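Local coordinates for lactate racemase (Thermoanaerobacterium thermosaccharolyticum, PDB 2YJG), which interconverts the D- and L-isomers of lactate with the help of a nickel pincer cofactor derived from nicotinic acid mononucleotide, at residues C307-V312 and L367-V372. Sequence-based numbering, arbitrary orientation.
Sequences CKDGGV and LINHKV
H370 holds CG anti to its own carbonyl carbon (chi1 -53°), and C307 holds SG anti to its backbone N (chi1 -163°), which brings the imidazole and the thiol together. SG lies 3.7 Å from CD2 of H370, oblique to the ring. K308 O meets CD2 at the ring edge, near its plane, at 3.3 Å. That carbonyl also accepts the G311 N hydrogen bond that closes the type II turn K308-G311. G310, with the positive phi that favours glycine, directs its N to N369 O at 2.6 Å, nearly along the C=O axis, while K371 N donates to G311 O at 3.0 Å. The first bond ties the turn to the segment where helix 357-369 gives way to strand 371-375; the second opens the parallel pairing of strands 311-316 and 371-375, neighbours in a parallel six-stranded sheet. Where pairing begins, V312 CG2 lies 4.1 Å from K371 CB, the two side chains crossing on the sheet face they share, and V312 CA approaches K371 O. H370 ND1 is hydrogen-bonded to I366 O in helix 357-369. Because that carbonyl can only accept, ND1 probably carries a proton; the two backbone bonds join the segments, and the ring adds a close, weakly polar contact through CD2 to K308 O.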
loop_
_atom_site.group_PDB
_atom_site.type_symbol
_atom_site.label_atom_id
_atom_site.label_comp_id
_atom_site.label_asym_id
_atom_site.label_seq_id
_atom_site.Cartn_x
_atom_site.Cartn_y
_atom_site.Cartn_z
ATOM N N CYS A 307 21.153 2.308 42.037
ATOM C CA CYS A 307 21.576 1.238 42.903
ATOM C C CYS A 307 23.021 1.495 43.385
ATOM O O CYS A 307 23.867 1.992 42.635
ATOM C CB CYS A 307 21.472 -0.066 42.130
ATOM S SG CYS A 307 21.475 -1.529 43.073
ATOM N N LYS A 308 23.277 1.217 44.660
ATOM C CA LYS A 308 24.619 1.188 45.190
ATOM C C LYS A 308 25.424 0.018 44.576
ATOM O O LYS A 308 24.881 -1.038 44.243
ATOM C CB LYS A 308 24.558 1.008 46.718
ATOM C CG LYS A 308 24.050 2.218 47.495
ATOM C CD LYS A 308 24.214 1.917 48.992
ATOM C CE LYS A 308 23.168 2.622 49.847
ATOM N NZ LYS A 308 23.165 2.124 51.292
ATOM N N ASP A 309 26.731 0.209 44.461
ATOM C CA ASP A 309 27.641 -0.834 44.019
ATOM C C ASP A 309 27.439 -2.046 44.843
ATOM O O ASP A 309 27.368 -1.993 46.095
ATOM C CB ASP A 309 29.114 -0.406 44.133
ATOM C CG ASP A 309 29.399 0.957 43.456
ATOM O OD1 ASP A 309 29.032 1.154 42.259
ATOM O OD2 ASP A 309 29.980 1.856 44.142
ATOM N N GLY A 310 27.272 -3.167 44.159
ATOM C CA GLY A 310 26.976 -4.422 44.804
ATOM C C GLY A 310 25.557 -4.674 45.212
ATOM O O GLY A 310 25.297 -5.671 45.832
ATOM N N GLY A 311 24.648 -3.750 44.874
ATOM C CA GLY A 311 23.267 -3.851 45.228
ATOM C C GLY A 311 22.542 -4.755 44.257
ATOM O O GLY A 311 23.160 -5.306 43.341
ATOM N N VAL A 312 21.230 -4.874 44.460
ATOM C CA VAL A 312 20.365 -5.756 43.697
ATOM C C VAL A 312 19.334 -4.945 42.941
ATOM O O VAL A 312 18.686 -4.063 43.501
ATOM C CB VAL A 312 19.703 -6.771 44.629
ATOM C CG1 VAL A 312 18.843 -7.787 43.837
ATOM C CG2 VAL A 312 20.791 -7.511 45.445
ATOM N N LEU A 367 25.984 -6.254 35.429
ATOM C CA LEU A 367 26.147 -7.434 36.194
ATOM C C LEU A 367 27.519 -7.582 36.842
ATOM O O LEU A 367 27.722 -8.467 37.700
ATOM C CB LEU A 367 25.823 -8.643 35.295
ATOM C CG LEU A 367 24.449 -8.797 34.668
ATOM C CD1 LEU A 367 24.354 -10.091 33.787
ATOM C CD2 LEU A 367 23.415 -8.859 35.772
ATOM N N ILE A 368 28.497 -6.795 36.401
ATOM C CA ILE A 368 29.808 -6.818 37.040
ATOM C C ILE A 368 29.746 -6.147 38.390
ATOM O O ILE A 368 30.448 -6.597 39.270
ATOM C CB ILE A 368 30.910 -6.130 36.194
ATOM C CG1 ILE A 368 31.213 -6.987 34.951
ATOM C CG2 ILE A 368 32.229 -5.953 37.024
ATOM C CD1 ILE A 368 31.945 -6.194 33.918
ATOM N N ASN A 369 28.870 -5.137 38.552
ATOM C CA ASN A 369 28.735 -4.335 39.783
ATOM C C ASN A 369 27.440 -4.606 40.603
ATOM O O ASN A 369 27.286 -4.024 41.699
ATOM C CB ASN A 369 28.692 -2.845 39.439
ATOM C CG ASN A 369 30.012 -2.256 39.107
ATOM O OD1 ASN A 369 31.060 -2.899 39.170
ATOM N ND2 ASN A 369 29.968 -0.975 38.681
ATOM N N HIS A 370 26.511 -5.378 40.042
ATOM C CA HIS A 370 25.171 -5.535 40.637
ATOM C C HIS A 370 24.623 -6.900 40.354
ATOM O O HIS A 370 24.904 -7.473 39.297
ATOM C CB HIS A 370 24.179 -4.520 40.046
ATOM C CG HIS A 370 24.650 -3.115 40.121
ATOM N ND1 HIS A 370 25.318 -2.496 39.087
ATOM C CD2 HIS A 370 24.560 -2.204 41.119
ATOM C CE1 HIS A 370 25.638 -1.263 39.459
ATOM N NE2 HIS A 370 25.148 -1.047 40.670
ATOM N N LYS A 371 23.757 -7.384 41.234
ATOM C CA LYS A 371 22.962 -8.573 40.917
ATOM C C LYS A 371 21.667 -8.141 40.302
ATOM O O LYS A 371 21.114 -7.141 40.750
ATOM C CB LYS A 371 22.630 -9.326 42.217
ATOM C CG LYS A 371 23.840 -9.694 43.015
ATOM C CD LYS A 371 24.508 -10.920 42.542
ATOM C CE LYS A 371 25.911 -11.063 43.240
ATOM N NZ LYS A 371 26.270 -12.497 43.532
ATOM N N VAL A 372 21.178 -8.876 39.310
ATOM C CA VAL A 372 19.898 -8.586 38.712
ATOM C C VAL A 372 19.001 -9.785 38.922
ATOM O O VAL A 372 19.434 -10.982 38.765
ATOM C CB VAL A 372 20.034 -8.224 37.239
ATOM C CG1 VAL A 372 18.646 -8.032 36.571
ATOM C CG2 VAL A 372 20.902 -6.961 37.092
#